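Local coordinates for protein lytic polysaccharide monooxygenase (Neurospora crassa, PDB 4QI8) that probably cleaves glycosidic bonds of cellulose by oxidation at a copper centre, as a secreted lytic polysaccharide monooxygenase of the AA9 family, at residues Q39-Q44 with T93-V98; G74-Y79 with S121-K126; L137-H142 with V179-A184. All blocks are in the same frame, centred on the assembly; numbering follows the deposited sequence.

Interaction 1 of 3, residues Q39-Q44 with T93-V98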
loop_
_atom_site.group_PDB
_atom_site.type_symbol
_atom_site.label_atom_id
_atom_site.label_comp_id
_atom_site.label_asym_id
_atom_site.label_seq_id
_atom_site.Cartn_x
_atom_site.Cartn_y
_atom_site.Cartn_z
ATOM N N GLN A 39 -1.314 0.646 13.185
ATOM C CA GLN A 39 -0.332 1.179 12.249
ATOM C C GLN A 39 -0.196 0.376 10.953
ATOM O O GLN A 39 0.296 0.910 9.969
ATOM C CB GLN A 39 1.037 1.332 12.921
ATOM C CG GLN A 39 1.082 2.430 13.963
ATOM C CD GLN A 39 2.448 2.542 14.611
ATOM O OE1 GLN A 39 3.102 1.534 14.882
ATOM N NE2 GLN A 39 2.898 3.761 14.829
ATOM N N ILE A 40 -0.658 -0.873 10.927
ATOM C CA ILE A 40 -0.560 -1.671 9.694
ATOM C C ILE A 40 -1.447 -1.080 8.603
ATOM O O ILE A 40 -1.282 -1.371 7.418
ATOM C CB ILE A 40 -0.847 -3.173 9.948
ATOM C CG1 ILE A 40 -0.218 -4.081 8.876
ATOM C CG2 ILE A 40 -2.343 -3.415 10.046
ATOM C CD1 ILE A 40 1.308 -4.117 8.920
ATOM N N ARG A 41 -2.432 -0.268 9.005
ATOM C CA ARG A 41 -3.364 0.250 8.013
ATOM C C ARG A 41 -2.765 1.442 7.252
ATOM O O ARG A 41 -2.435 1.326 6.087
ATOM C CB ARG A 41 -4.712 0.605 8.693
ATOM C CG ARG A 41 -5.752 1.134 7.728
ATOM C CD ARG A 41 -7.107 1.431 8.384
ATOM N NE ARG A 41 -6.966 2.231 9.599
ATOM C CZ ARG A 41 -7.076 1.819 10.867
ATOM N NH1 ARG A 41 -7.368 0.557 11.221
ATOM N NH2 ARG A 41 -6.914 2.719 11.842
ATOM N N CYS A 42 -2.581 2.558 7.948
ATOM C CA CYS A 42 -2.042 3.792 7.361
ATOM C C CYS A 42 -0.879 4.370 8.180
ATOM O O CYS A 42 -0.554 5.546 8.035
ATOM C CB CYS A 42 -3.138 4.863 7.154
ATOM S SG CYS A 42 -4.375 4.347 5.953
ATOM N N PHE A 43 -0.263 3.537 9.006
ATOM C CA PHE A 43 0.873 3.944 9.840
ATOM C C PHE A 43 0.520 5.131 10.745
ATOM O O PHE A 43 1.345 6.026 10.957
ATOM C CB PHE A 43 2.136 4.240 8.985
ATOM C CG PHE A 43 3.463 3.838 9.635
ATOM C CD1 PHE A 43 3.616 3.756 11.017
ATOM C CD2 PHE A 43 4.563 3.546 8.833
ATOM C CE1 PHE A 43 4.823 3.378 11.578
ATOM C CE2 PHE A 43 5.767 3.172 9.396
ATOM C CZ PHE A 43 5.894 3.074 10.762
ATOM N N GLN A 44 -0.687 5.119 11.309
ATOM C CA GLN A 44 -1.083 6.156 12.256
ATOM C C GLN A 44 -1.750 5.544 13.472
ATOM O O GLN A 44 -2.876 5.060 13.400
ATOM C CB GLN A 44 -2.045 7.158 11.629
ATOM C CG GLN A 44 -1.459 7.994 10.511
ATOM C CD GLN A 44 -2.403 9.112 10.102
ATOM O OE1 GLN A 44 -3.628 8.928 10.088
ATOM N NE2 GLN A 44 -1.848 10.281 9.781
ATOM N N THR A 93 -11.280 6.652 8.734
ATOM C CA THR A 93 -10.046 5.911 9.005
ATOM C C THR A 93 -9.866 4.669 8.123
ATOM O O THR A 93 -8.751 4.181 7.956
ATOM C CB THR A 93 -9.973 5.486 10.473
ATOM O OG1 THR A 93 -11.039 4.576 10.746
ATOM C CG2 THR A 93 -10.100 6.692 11.384
ATOM N N GLY A 94 -10.952 4.153 7.560
ATOM C CA GLY A 94 -10.874 2.965 6.731
ATOM C C GLY A 94 -10.916 1.691 7.541
ATOM O O GLY A 94 -10.196 0.740 7.259
ATOM N N GLU A 95 -11.778 1.659 8.547
ATOM C CA GLU A 95 -11.956 0.431 9.322
ATOM C C GLU A 95 -12.955 -0.520 8.671
ATOM O O GLU A 95 -13.735 -0.128 7.801
ATOM C CB GLU A 95 -12.279 0.756 10.774
ATOM C CG GLU A 95 -11.048 1.423 11.401
ATOM C CD GLU A 95 -11.179 1.793 12.864
ATOM O OE1 GLU A 95 -10.754 0.988 13.722
ATOM O OE2 GLU A 95 -11.657 2.910 13.156
ATOM N N GLY A 96 -12.883 -1.786 9.055
ATOM C CA GLY A 96 -13.728 -2.796 8.453
ATOM C C GLY A 96 -13.162 -3.351 7.157
ATOM O O GLY A 96 -12.052 -2.999 6.738
ATOM N N ALA A 97 -13.933 -4.226 6.524
ATOM C CA ALA A 97 -13.467 -4.957 5.356
ATOM C C ALA A 97 -13.744 -4.131 4.112
ATOM O O ALA A 97 -14.697 -4.380 3.378
ATOM C CB ALA A 97 -14.154 -6.311 5.274
ATOM N N VAL A 98 -12.895 -3.133 3.892
ATOM C CA VAL A 98 -13.107 -2.125 2.868
ATOM C C VAL A 98 -11.964 -2.013 1.862
ATOM O O VAL A 98 -12.098 -1.321 0.858
ATOM C CB VAL A 98 -13.366 -0.732 3.507
ATOM C CG1 VAL A 98 -14.642 -0.760 4.323
ATOM C CG2 VAL A 98 -12.186 -0.265 4.371
HETATM O O HOH W 1 -6.276 4.745 8.469
#

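Interaction 2 of 3, residues G74-Y79 with S121-K126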
loop_
_atom_site.group_PDB
_atom_site.type_symbol
_atom_site.label_atom_id
_atom_site.label_comp_id
_atom_site.label_asym_id
_atom_site.label_seq_id
_atom_site.Cartn_x
_atom_site.Cartn_y
_atom_site.Cartn_z
ATOM N N GLY A 74 11.784 -7.117 -1.346
ATOM C CA GLY A 74 10.429 -7.527 -1.085
ATOM C C GLY A 74 9.445 -6.767 -1.944
ATOM O O GLY A 74 9.836 -5.925 -2.761
ATOM N N PRO A 75 8.154 -7.067 -1.769
ATOM C CA PRO A 75 7.132 -6.536 -2.674
ATOM C C PRO A 75 6.528 -5.193 -2.275
ATOM O O PRO A 75 6.250 -4.942 -1.101
ATOM C CB PRO A 75 6.033 -7.593 -2.589
ATOM C CG PRO A 75 6.138 -8.074 -1.183
ATOM C CD PRO A 75 7.613 -8.141 -0.917
ATOM N N MET A 76 6.307 -4.354 -3.281
ATOM C CA MET A 76 5.309 -3.296 -3.176
ATOM C C MET A 76 3.912 -3.871 -3.358
ATOM O O MET A 76 3.692 -4.745 -4.210
ATOM C CB MET A 76 5.503 -2.238 -4.260
ATOM C CG MET A 76 6.758 -1.425 -4.137
ATOM S SD MET A 76 6.855 -0.425 -2.629
ATOM C CE MET A 76 5.406 0.573 -2.770
ATOM N N GLN A 77 2.954 -3.341 -2.603
ATOM C CA GLN A 77 1.538 -3.661 -2.798
ATOM C C GLN A 77 0.726 -2.386 -2.592
ATOM O O GLN A 77 1.093 -1.536 -1.776
ATOM C CB GLN A 77 1.068 -4.775 -1.852
ATOM C CG GLN A 77 2.059 -5.919 -1.746
ATOM C CD GLN A 77 1.507 -7.210 -1.165
ATOM O OE1 GLN A 77 1.912 -8.292 -1.584
ATOM N NE2 GLN A 77 0.611 -7.111 -0.194
ATOM N N PHE A 78 -0.373 -2.260 -3.332
ATOM C CA PHE A 78 -1.267 -1.109 -3.217
ATOM C C PHE A 78 -2.711 -1.562 -3.072
ATOM O O PHE A 78 -3.151 -2.503 -3.743
ATOM C CB PHE A 78 -1.153 -0.188 -4.448
ATOM C CG PHE A 78 0.183 0.491 -4.588
ATOM C CD1 PHE A 78 0.463 1.656 -3.883
ATOM C CD2 PHE A 78 1.163 -0.033 -5.421
ATOM C CE1 PHE A 78 1.681 2.277 -4.013
ATOM C CE2 PHE A 78 2.394 0.585 -5.533
ATOM C CZ PHE A 78 2.651 1.735 -4.828
ATOM N N TYR A 79 -3.451 -0.862 -2.216
ATOM C CA TYR A 79 -4.855 -1.132 -1.968
ATOM C C TYR A 79 -5.646 0.168 -2.042
ATOM O O TYR A 79 -5.136 1.242 -1.702
ATOM C CB TYR A 79 -5.078 -1.705 -0.576
ATOM C CG TYR A 79 -4.513 -3.073 -0.264
ATOM C CD1 TYR A 79 -3.153 -3.275 -0.080
ATOM C CD2 TYR A 79 -5.366 -4.170 -0.100
ATOM C CE1 TYR A 79 -2.655 -4.541 0.256
ATOM C CE2 TYR A 79 -4.879 -5.415 0.252
ATOM C CZ TYR A 79 -3.535 -5.600 0.420
ATOM O OH TYR A 79 -3.084 -6.844 0.782
ATOM N N SER A 121 12.484 5.097 -6.674
ATOM C CA SER A 121 12.126 6.276 -5.880
ATOM C C SER A 121 10.644 6.619 -6.001
ATOM O O SER A 121 10.141 7.503 -5.307
ATOM C CB SER A 121 12.951 7.487 -6.353
ATOM O OG SER A 121 12.750 7.727 -7.742
ATOM N N SER A 122 9.956 5.954 -6.919
ATOM C CA SER A 122 8.537 6.171 -7.102
ATOM C C SER A 122 7.968 4.994 -7.889
ATOM O O SER A 122 8.711 4.226 -8.514
ATOM C CB SER A 122 8.274 7.498 -7.800
ATOM O OG SER A 122 8.797 7.502 -9.108
ATOM N N PHE A 123 6.645 4.872 -7.854
ATOM C CA PHE A 123 5.944 3.729 -8.423
ATOM C C PHE A 123 4.694 4.175 -9.158
ATOM O O PHE A 123 3.906 4.938 -8.619
ATOM C CB PHE A 123 5.555 2.749 -7.317
ATOM C CG PHE A 123 6.739 2.191 -6.616
ATOM C CD1 PHE A 123 7.258 2.801 -5.484
ATOM C CD2 PHE A 123 7.399 1.092 -7.138
ATOM C CE1 PHE A 123 8.388 2.297 -4.888
ATOM C CE2 PHE A 123 8.526 0.597 -6.542
ATOM C CZ PHE A 123 9.024 1.203 -5.424
ATOM N N PRO A 124 4.506 3.695 -10.393
ATOM C CA PRO A 124 3.261 3.966 -11.100
ATOM C C PRO A 124 2.164 3.086 -10.552
ATOM O O PRO A 124 2.348 1.876 -10.400
ATOM C CB PRO A 124 3.588 3.574 -12.539
ATOM C CG PRO A 124 4.599 2.499 -12.403
ATOM C CD PRO A 124 5.432 2.896 -11.214
ATOM N N VAL A 125 1.035 3.701 -10.241
ATOM C CA VAL A 125 -0.100 2.999 -9.673
ATOM C C VAL A 125 -1.265 3.167 -10.625
ATOM O O VAL A 125 -1.763 4.272 -10.818
ATOM C CB VAL A 125 -0.492 3.558 -8.283
ATOM C CG1 VAL A 125 -1.651 2.782 -7.714
ATOM C CG2 VAL A 125 0.684 3.526 -7.315
ATOM N N LYS A 126 -1.675 2.072 -11.250
ATOM C CA LYS A 126 -2.786 2.120 -12.184
ATOM C C LYS A 126 -4.114 1.982 -11.445
ATOM O O LYS A 126 -4.386 0.971 -10.792
ATOM C CB LYS A 126 -2.655 1.047 -13.272
ATOM C CG LYS A 126 -3.747 1.115 -14.365
ATOM C CD LYS A 126 -3.922 2.519 -15.000
ATOM C CE LYS A 126 -3.248 2.653 -16.364
ATOM N NZ LYS A 126 -3.308 4.061 -16.887
#

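Interaction 3 of 3, residues L137-H142 with V179-A184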
loop_
_atom_site.group_PDB
_atom_site.type_symbol
_atom_site.label_atom_id
_atom_site.label_comp_id
_atom_site.label_asym_id
_atom_site.label_seq_id
_atom_site.Cartn_x
_atom_site.Cartn_y
_atom_site.Cartn_z
ATOM N N LEU A 137 -9.137 6.144 -0.048
ATOM C CA LEU A 137 -7.780 6.034 0.443
ATOM C C LEU A 137 -7.008 5.077 -0.451
ATOM O O LEU A 137 -7.533 4.028 -0.851
ATOM C CB LEU A 137 -7.762 5.507 1.873
ATOM C CG LEU A 137 -8.481 6.397 2.886
ATOM C CD1 LEU A 137 -8.530 5.726 4.254
ATOM C CD2 LEU A 137 -7.793 7.738 2.993
ATOM N N LEU A 138 -5.755 5.441 -0.732
ATOM C CA LEU A 138 -4.816 4.589 -1.446
ATOM C C LEU A 138 -3.689 4.246 -0.491
ATOM O O LEU A 138 -2.928 5.124 -0.088
ATOM C CB LEU A 138 -4.274 5.294 -2.683
ATOM C CG LEU A 138 -3.159 4.567 -3.442
ATOM C CD1 LEU A 138 -3.594 3.228 -4.023
ATOM C CD2 LEU A 138 -2.628 5.471 -4.531
ATOM N N ARG A 139 -3.633 2.982 -0.088
ATOM C CA ARG A 139 -2.619 2.495 0.834
ATOM C C ARG A 139 -1.438 1.944 0.047
ATOM O O ARG A 139 -1.603 1.069 -0.803
ATOM C CB ARG A 139 -3.213 1.407 1.738
ATOM C CG ARG A 139 -2.236 0.728 2.677
ATOM C CD ARG A 139 -2.963 -0.306 3.522
ATOM N NE ARG A 139 -2.068 -1.011 4.437
ATOM C CZ ARG A 139 -1.313 -2.045 4.097
ATOM N NH1 ARG A 139 -1.369 -2.530 2.860
ATOM N NH2 ARG A 139 -0.512 -2.604 4.992
ATOM N N ALA A 140 -0.249 2.457 0.365
ATOM C CA ALA A 140 1.022 1.985 -0.172
ATOM C C ALA A 140 1.719 1.170 0.893
ATOM O O ALA A 140 1.779 1.596 2.045
ATOM C CB ALA A 140 1.898 3.167 -0.534
ATOM N N GLU A 141 2.276 0.028 0.506
ATOM C CA GLU A 141 3.176 -0.685 1.389
ATOM C C GLU A 141 4.323 -1.302 0.621
ATOM O O GLU A 141 4.160 -1.793 -0.497
ATOM C CB GLU A 141 2.476 -1.761 2.224
ATOM C CG GLU A 141 2.178 -3.056 1.493
ATOM C CD GLU A 141 1.350 -4.040 2.305
ATOM O OE1 GLU A 141 0.532 -4.744 1.671
ATOM O OE2 GLU A 141 1.458 -4.073 3.556
ATOM N N HIS A 142 5.486 -1.258 1.254
ATOM C CA HIS A 142 6.595 -2.091 0.872
ATOM C C HIS A 142 6.854 -3.054 2.021
ATOM O O HIS A 142 6.882 -2.638 3.185
ATOM C CB HIS A 142 7.865 -1.292 0.608
ATOM C CG HIS A 142 8.921 -2.146 0.011
ATOM N ND1 HIS A 142 10.102 -2.452 0.657
ATOM C CD2 HIS A 142 8.911 -2.858 -1.139
ATOM C CE1 HIS A 142 10.781 -3.299 -0.094
ATOM N NE2 HIS A 142 10.078 -3.567 -1.180
ATOM N N VAL A 179 -10.720 -6.643 2.370
ATOM C CA VAL A 179 -10.145 -7.051 3.636
ATOM C C VAL A 179 -10.004 -5.852 4.570
ATOM O O VAL A 179 -10.179 -4.703 4.170
ATOM C CB VAL A 179 -8.772 -7.728 3.434
ATOM C CG1 VAL A 179 -8.942 -8.974 2.559
ATOM C CG2 VAL A 179 -7.745 -6.768 2.844
ATOM N N SER A 180 -9.682 -6.147 5.822
ATOM C CA SER A 180 -9.466 -5.111 6.819
ATOM C C SER A 180 -7.992 -5.021 7.201
ATOM O O SER A 180 -7.237 -5.992 7.082
ATOM C CB SER A 180 -10.309 -5.392 8.063
ATOM O OG SER A 180 -9.884 -6.572 8.716
ATOM N N PHE A 181 -7.603 -3.841 7.671
ATOM C CA PHE A 181 -6.287 -3.630 8.270
ATOM C C PHE A 181 -6.473 -2.950 9.615
ATOM O O PHE A 181 -7.040 -1.872 9.663
ATOM C CB PHE A 181 -5.403 -2.749 7.389
ATOM C CG PHE A 181 -4.895 -3.454 6.168
ATOM C CD1 PHE A 181 -3.915 -4.420 6.274
ATOM C CD2 PHE A 181 -5.422 -3.188 4.924
ATOM C CE1 PHE A 181 -3.460 -5.106 5.156
ATOM C CE2 PHE A 181 -4.956 -3.867 3.802
ATOM C CZ PHE A 181 -3.982 -4.824 3.923
ATOM N N PRO A 182 -6.026 -3.569 10.712
ATOM C CA PRO A 182 -5.487 -4.930 10.798
ATOM C C PRO A 182 -6.566 -5.981 10.506
ATOM O O PRO A 182 -7.761 -5.687 10.576
ATOM C CB PRO A 182 -4.980 -5.016 12.238
ATOM C CG PRO A 182 -5.841 -4.058 12.990
ATOM C CD PRO A 182 -6.139 -2.939 12.045
ATOM N N GLY A 183 -6.129 -7.185 10.164
ATOM C CA GLY A 183 -7.006 -8.317 9.921
ATOM C C GLY A 183 -6.561 -9.161 8.742
ATOM O O GLY A 183 -6.622 -10.385 8.787
ATOM N N ALA A 184 -6.110 -8.504 7.684
ATOM C CA ALA A 184 -5.784 -9.200 6.444
ATOM C C ALA A 184 -4.573 -10.101 6.592
ATOM O O ALA A 184 -4.482 -11.132 5.923
ATOM C CB ALA A 184 -5.529 -8.196 5.327
#

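Interaction 1 of 3, residues Q39-Q44 with T93-V98
The carbonyl oxygen of Thr93 meets both the side chain of Arg41 and a water that bridges the two residues. The water donates to Thr93 O over 2.6 Å and accepts from Arg41 NE over 2.8 Å, lying at the guanidinium edge and in its plane. Arg41 NE is itself 3.1 Å from Thr93 O, which sits oblique to the guanidinium. Arg41 CD packs against two carbonyl oxygens, 3.2 Å from Thr93 O and 3.4 Å from Gly94 O. Arg41 runs straight out with CG anti to the backbone N (chi1 -179°) and then bends at chi3 (49°), which turns NE toward the Thr93 carbonyl. One face of the guanidinium is turned to Glu95, whose aliphatic part does the touching: its CG stands over that face, offset toward the rim, 3.8 Å from Arg41 NH1. The carboxylate keeps more distance, with Glu95 OE1 4.2 Å from Arg41 NH1 and far from the plane of the guanidinium, an attraction of charges without a directed bond. In the AA9 beta-sandwich this contact joins the short helical turn 39-42, tied down by the Cys42–Cys160 disulfide, to the loop that leads into strand 99-104. Arg41 NH1 hydrogen-bonds to Gln38 OE1 and Phe181 O. A leucine in place of Arg41 would probably leave those two oxygens without this donor and the bridging water without its N-H. Gly94 has a positive phi, at which a CB would press on Thr93 O.

Interaction 2 of 3, residues G74-Y79 with S121-K126
Val125 and Phe78 fit closely: CG2 of the valine sits over the centre of the phenylalanine ring, 3.6 Å from the centroid and 11° off the normal, a CH-pi contact. A second one lies alongside, where Met76 CG rests over a face of the Phe123 ring, 3.6 Å from CE2 and toward the rim. Bends at chi2 (-63°) and chi3 fold the methionine across that same face instead of past it. SD therefore stands 4.1 Å from the centroid of the Phe123 ring in a Met-aromatic contact, and Met76 CE reaches CD1 and CE1. Between the two pairs the fit is slacker: Phe78 CZ approaches Phe123 CB at 4.0 Å, oblique to both rings, whose side chains cross at about a right angle. No hydrogen bond links the segments, and every touching residue is buried. The outer side differs, for Pro124 turns away from strand 76-79 and is exposed, as is Lys126. The strand axes pass 9.2 Å apart with a crossing angle of -35°, as expected of strands packed face to face in a beta-sandwich. One belongs to the sheet in which 76-82 lies between 134-144 and 99-104; the other, 122-126, borders 61-67 in the opposing sheet, and Phe4 of strand 3-8 packs against both Met76 and Phe123.

Interaction 3 of 3, residues L137-H142 with V179-A184
Arg139 leaves its strand with CG anti to the backbone N (chi1 175°) and stays extended as far as NE, while Phe181 has CG beside its own backbone N; together these settings bring the guanidinium over the phenylalanine ring, on which it lies flat. The two planes are only 9° apart. Arg139 CZ stands over the middle of the Phe181 ring, 3.9 Å from the centroid, which makes this a stacked cation-pi pair. NH1 comes nearest, 3.6 Å from Phe181 CZ, and NH2 lies over the CE1 side of the ring at 3.9 Å. Although the planes stack, the side chains as a whole cross at about a right angle; Phe181 enters from the loop after strand 178-179 and Arg139 rises from strand 134-144. Hydrogen bonds also hold the guanidinium: Arg139 NH2 donates to Ile40 O and, tilted from its own plane, to Glu141 OE2 over 2.8 Å with an N-H...O angle of 147°. This salt bridge is not in the carboxylate plane: the nitrogen comes from above it. The other carboxylate oxygen, OE1, is held by Tyr185 OH and Gln77 NE2, so Glu141 is itself kept in position. The Phe181 ring also makes edge-to-face pairs with Tyr79, Tyr185 and Trp99, and a cis peptide bond joins it to Pro182. Buried as it is, the arginine charge is probably balanced by the Glu141 carboxylate while resting on the pi cloud of Phe181, and the flat stack and the two NH2 bonds are likely to limit rotation of the guanidinium.

How the interactions relate
Interactions 1 and 3 form one arginine-centred cluster, their centres 6 Å apart, in which the arginines exchange partners: Arg139 NH2 reaches Ile40 O (2.8 Å), and Arg41 NH1 reaches Phe181 O (2.9 Å). Interaction 2 belongs to the apolar core between the two sheets. It meets interaction 3 through the paired strands 76-82 and 134-144, where Arg139 N lies 2.8 Å from Tyr79 O, but does not touch interaction 1, whose nearest atoms are about 7 Å off. The copper, bound by His1, His72 and Tyr157, is about 13 Å from the Met76 side chain; the side chains of Tyr157 and Arg139 are about 9 Å apart. Interaction 1 lies away from that site.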